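Local coordinates for cysteine hydrolase (PDB 6V98), which acts as a type VI secretion system effector of Vibrio cholerae and is probably a cysteine hydrolase related to the papain-like peptidases of clan CA, at residues 103-107 with 108-112; 180-183 with 184-187. All coordinates share one frame; numbering follows the deposited sequence.

Interaction 1: residues 103-107 with 108-112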
loop_
_atom_site.group_PDB
_atom_site.type_symbol
_atom_site.label_atom_id
_atom_site.label_comp_id
_atom_site.label_asym_id
_atom_site.label_seq_id
_atom_site.Cartn_x
_atom_site.Cartn_y
_atom_site.Cartn_z
ATOM N N VAL A 103 -10.641 -1.410 -1.519
ATOM C CA VAL A 103 -9.543 -0.452 -1.627
ATOM C C VAL A 103 -9.649 0.339 -2.922
ATOM O O VAL A 103 -9.431 1.562 -2.946
ATOM C CB VAL A 103 -8.207 -1.209 -1.501
ATOM C CG1 VAL A 103 -7.053 -0.354 -1.951
ATOM C CG2 VAL A 103 -8.016 -1.669 -0.055
ATOM N N SER A 104 -10.019 -0.334 -4.013
ATOM C CA SER A 104 -10.160 0.357 -5.289
ATOM C C SER A 104 -11.245 1.429 -5.224
ATOM O O SER A 104 -11.058 2.545 -5.729
ATOM C CB SER A 104 -10.468 -0.650 -6.398
ATOM O OG SER A 104 -10.665 0.037 -7.615
ATOM N N LEU A 105 -12.394 1.108 -4.619
ATOM C CA LEU A 105 -13.470 2.086 -4.507
ATOM C C LEU A 105 -13.072 3.236 -3.597
ATOM O O LEU A 105 -13.293 4.408 -3.927
ATOM C CB LEU A 105 -14.742 1.422 -3.968
ATOM C CG LEU A 105 -15.867 2.403 -3.626
ATOM C CD1 LEU A 105 -16.241 3.216 -4.859
ATOM C CD2 LEU A 105 -17.104 1.676 -3.072
ATOM N N ARG A 106 -12.487 2.911 -2.442
ATOM C CA ARG A 106 -12.344 3.885 -1.366
ATOM C C ARG A 106 -11.130 4.765 -1.573
ATOM O O ARG A 106 -11.151 5.939 -1.192
ATOM C CB ARG A 106 -12.247 3.169 -0.011
ATOM C CG ARG A 106 -13.595 2.639 0.480
ATOM C CD ARG A 106 -13.492 1.632 1.622
ATOM N NE ARG A 106 -14.788 0.942 1.796
ATOM C CZ ARG A 106 -14.982 -0.097 2.604
ATOM N NH1 ARG A 106 -13.976 -0.569 3.325
ATOM N NH2 ARG A 106 -16.182 -0.671 2.691
ATOM N N SER A 107 -10.081 4.216 -2.181
ATOM C CA SER A 107 -8.804 4.903 -2.329
ATOM C C SER A 107 -8.291 4.949 -3.759
ATOM O O SER A 107 -7.339 5.683 -4.024
ATOM C CB SER A 107 -7.736 4.231 -1.449
ATOM O OG SER A 107 -8.089 4.311 -0.082
ATOM N N GLY A 108 -8.869 4.188 -4.680
ATOM C CA GLY A 108 -8.234 4.009 -5.967
ATOM C C GLY A 108 -9.009 4.430 -7.197
ATOM O O GLY A 108 -8.683 3.971 -8.298
ATOM N N GLN A 109 -10.018 5.295 -7.042
ATOM C CA GLN A 109 -10.786 5.823 -8.173
ATOM C C GLN A 109 -11.417 4.701 -9.002
ATOM O O GLN A 109 -11.654 4.845 -10.212
ATOM C CB GLN A 109 -9.921 6.734 -9.054
ATOM C CG GLN A 109 -9.497 8.015 -8.325
ATOM C CD GLN A 109 -8.761 8.997 -9.218
ATOM O OE1 GLN A 109 -8.558 8.745 -10.403
ATOM N NE2 GLN A 109 -8.327 10.122 -8.635
ATOM N N GLU A 110 -11.690 3.577 -8.344
ATOM C CA GLU A 110 -12.368 2.446 -8.963
ATOM C C GLU A 110 -11.589 1.947 -10.170
ATOM O O GLU A 110 -12.164 1.537 -11.179
ATOM C CB GLU A 110 -13.813 2.798 -9.344
ATOM C CG GLU A 110 -14.697 3.111 -8.144
ATOM C CD GLU A 110 -16.055 3.637 -8.555
ATOM O OE1 GLU A 110 -16.170 4.844 -8.817
ATOM O OE2 GLU A 110 -16.990 2.828 -8.656
ATOM N N GLY A 111 -10.257 1.985 -10.066
ATOM C CA GLY A 111 -9.390 1.523 -11.120
ATOM C C GLY A 111 -8.710 0.205 -10.770
ATOM O O GLY A 111 -8.865 -0.350 -9.681
ATOM N N ARG A 112 -7.923 -0.274 -11.728
ATOM C CA ARG A 112 -7.196 -1.522 -11.544
ATOM C C ARG A 112 -6.041 -1.330 -10.570
ATOM O O ARG A 112 -5.593 -0.211 -10.304
ATOM C CB ARG A 112 -6.659 -2.058 -12.880
ATOM C CG ARG A 112 -5.449 -1.297 -13.438
ATOM C CD ARG A 112 -5.113 -1.727 -14.863
ATOM N NE ARG A 112 -4.065 -0.904 -15.480
ATOM C CZ ARG A 112 -2.772 -1.229 -15.507
ATOM N NH1 ARG A 112 -2.346 -2.354 -14.937
ATOM N NH2 ARG A 112 -1.898 -0.432 -16.106
HETATM O O HOH W 1 -11.708 6.394 -4.828
#
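L105 sets its CD1 methyl alongside the aliphatic part of E110, with L105 CD1 3.6 Å from E110 CG. The two side chains run side by side and point the same way, so the leucine meets the methylene portion of the glutamate at an exposed surface that suits an acidic end. The glutamate chain is extended beyond CG (chi2 172°) and keeps to the leucine, so that its CD and OE2 also lie near CD1. S104, the residue before L105, ties the helix to the chain that follows through both its carbonyl and its hydroxyl. S104 O accepts two backbone N-H groups from opposite faces of its plane: G108 N at 2.9 Å and E110 N also at 2.9 Å, the latter along the straighter line. Glycine suits position 108 because the place a CB would take is crowded by S104 O.

These bonds form a C-terminal capping turn, in which the chain leaving helix 93-107 curls back on the carbonyl of S104 before entering strand 113-120. Q109 and E110 both take left-handed backbone conformations (phi 57° and 58°), which makes the sharp reversal possible. A water bridges the same turn, donating to L105 O at 2.7 Å and accepting from Q109 N at 3.0 Å.

The serine hydroxyl adds a side-chain bond. With OG anti to the backbone N, S104 OG donates to G111 O at 2.8 Å, lying in the carbonyl plane on a lone pair. Serine is short enough for this buried place, and G111 O satisfies its hydroxyl; with E110 it also touches Y194. S107 turns its hydroxyl elsewhere, to E61, while V103 and S107 pack on Y59 of strand 57-63. Q109 reaches through OE1 to the backbone N of L16.

Interaction 2: residues 180-183 with 184-187. With CA (calcium ion), chain B; CA (calcium ion), chain C.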
loop_
_atom_site.group_PDB
_atom_site.type_symbol
_atom_site.label_atom_id
_atom_site.label_comp_id
_atom_site.label_asym_id
_atom_site.label_seq_id
_atom_site.Cartn_x
_atom_site.Cartn_y
_atom_site.Cartn_z
ATOM N N ILE A 180 6.240 0.429 -9.508
ATOM C CA ILE A 180 5.646 -0.864 -9.181
ATOM C C ILE A 180 6.033 -1.896 -10.221
ATOM O O ILE A 180 6.266 -3.061 -9.887
ATOM C CB ILE A 180 4.111 -0.759 -9.018
ATOM C CG1 ILE A 180 3.563 -2.008 -8.312
ATOM C CG2 ILE A 180 3.403 -0.508 -10.349
ATOM C CD1 ILE A 180 4.003 -2.141 -6.877
ATOM N N GLU A 181 6.164 -1.484 -11.483
ATOM C CA GLU A 181 6.566 -2.428 -12.516
ATOM C C GLU A 181 8.005 -2.880 -12.310
ATOM O O GLU A 181 8.322 -4.059 -12.493
ATOM C CB GLU A 181 6.373 -1.807 -13.894
ATOM C CG GLU A 181 4.907 -1.628 -14.282
ATOM C CD GLU A 181 4.153 -2.949 -14.387
ATOM O OE1 GLU A 181 4.719 -3.924 -14.923
ATOM O OE2 GLU A 181 2.991 -3.003 -13.923
ATOM N N GLN A 182 8.888 -1.960 -11.909
ATOM C CA GLN A 182 10.235 -2.351 -11.508
ATOM C C GLN A 182 10.202 -3.311 -10.324
ATOM O O GLN A 182 10.924 -4.318 -10.309
ATOM C CB GLN A 182 11.058 -1.108 -11.161
ATOM C CG GLN A 182 11.673 -0.410 -12.358
ATOM C CD GLN A 182 12.418 -1.368 -13.275
ATOM O OE1 GLN A 182 11.982 -1.640 -14.394
ATOM N NE2 GLN A 182 13.539 -1.895 -12.795
ATOM N N PHE A 183 9.374 -3.012 -9.318
ATOM C CA PHE A 183 9.301 -3.853 -8.125
ATOM C C PHE A 183 8.835 -5.258 -8.490
ATOM O O PHE A 183 9.321 -6.254 -7.935
ATOM C CB PHE A 183 8.354 -3.210 -7.107
ATOM C CG PHE A 183 8.622 -3.588 -5.660
ATOM C CD1 PHE A 183 9.529 -4.579 -5.330
ATOM C CD2 PHE A 183 7.943 -2.942 -4.630
ATOM C CE1 PHE A 183 9.757 -4.918 -4.001
ATOM C CE2 PHE A 183 8.181 -3.275 -3.295
ATOM C CZ PHE A 183 9.072 -4.269 -2.991
ATOM N N GLN A 184 7.914 -5.353 -9.449
ATOM C CA GLN A 184 7.372 -6.645 -9.854
ATOM C C GLN A 184 8.414 -7.522 -10.531
ATOM O O GLN A 184 8.229 -8.740 -10.591
ATOM C CB GLN A 184 6.184 -6.446 -10.800
ATOM C CG GLN A 184 4.884 -6.001 -10.106
ATOM C CD GLN A 184 3.734 -5.821 -11.079
ATOM O OE1 GLN A 184 3.939 -5.737 -12.289
ATOM N NE2 GLN A 184 2.513 -5.750 -10.552
ATOM N N LEU A 185 9.498 -6.942 -11.049
ATOM C CA LEU A 185 10.521 -7.766 -11.695
ATOM C C LEU A 185 11.163 -8.769 -10.743
ATOM O O LEU A 185 11.694 -9.786 -11.202
ATOM C CB LEU A 185 11.604 -6.879 -12.302
ATOM C CG LEU A 185 11.129 -5.967 -13.425
ATOM C CD1 LEU A 185 12.291 -5.161 -13.970
ATOM C CD2 LEU A 185 10.510 -6.818 -14.520
ATOM N N SER A 186 11.138 -8.510 -9.433
ATOM C CA SER A 186 11.784 -9.385 -8.460
ATOM C C SER A 186 10.834 -9.922 -7.397
ATOM O O SER A 186 11.299 -10.514 -6.416
ATOM C CB SER A 186 12.948 -8.655 -7.778
ATOM O OG SER A 186 12.565 -7.344 -7.388
ATOM N N GLU A 187 9.523 -9.738 -7.548
ATOM C CA GLU A 187 8.572 -10.203 -6.547
ATOM C C GLU A 187 7.356 -10.791 -7.241
ATOM O O GLU A 187 7.161 -10.621 -8.446
ATOM C CB GLU A 187 8.106 -9.075 -5.611
ATOM C CG GLU A 187 9.196 -8.202 -5.038
ATOM C CD GLU A 187 9.966 -8.886 -3.925
ATOM O OE1 GLU A 187 9.505 -9.943 -3.441
ATOM O OE2 GLU A 187 11.027 -8.364 -3.538
HETATM CA CA CA B . 2.638 -5.348 -14.279
HETATM CA CA CA C . 7.162 -10.758 -10.772
HETATM O O HOH W 2 13.089 -5.380 -9.175
HETATM O O HOH W 3 0.754 -4.919 -12.939
HETATM O O HOH W 4 9.295 -11.717 -10.853
HETATM O O HOH W 5 4.288 -7.002 -15.575
HETATM O O HOH W 6 0.874 -5.574 -16.047
HETATM O O HOH W 7 1.848 -7.654 -13.511
#
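Q184 starts with its CB 3.5 Å from I180 O, one helical turn back, and its CG passes still closer to that carbonyl, at 3.3 Å. An extended chain (chi2 -180°) carries the amide out beside the E181 carboxylate, the two planes 80° apart. Q184 OE1 binds the calcium ion of chain B at 2.4 Å, and E181 grips the same ion with both oxygens, OE1 at 2.6 Å and OE2 at 2.4 Å. Four waters complete seven ligands. At the other end of the amide, Q184 NE2 donates to one of those waters and to G115 O of strand 113-120, which fixes the rotation of the amide and so presents its oxygen to the metal. Glutamine suits the place because it offers both an acceptor and a donor.

F183 sets its CE1 3.5 Å from E187 CG while its ring packs on V116 and L118. Bonds from L185 N to Q182 O and from S186 N to F183 O, each spanning three residues, mark the tightening C-terminal end of helix 176-184, where the carbonyls of Q184 and E187 join a water, D189 and E203 at the calcium ion of chain C.

In the fold
Interactions 1 and 2 are both turns in which a helix gives way to a strand of the same antiparallel sheet: residues 103-112 lead into strand 113-120, and the turn of interaction 2 leads into strand 188-193, which lies next to it. Their centres are 21 Å apart, and their nearest atoms come to about 5 Å without touching. Strand 113-120 joins them, since it starts right after interaction 1 and its G115, V116 and L118 receive Q184 and F183 from interaction 2. Y194, just beyond strand 188-193, meets S104 and E110 of interaction 1. The calcium ions belong to interaction 2, where D189 of strand 188-193 and E203, just after strand 198-202, also bind one of them.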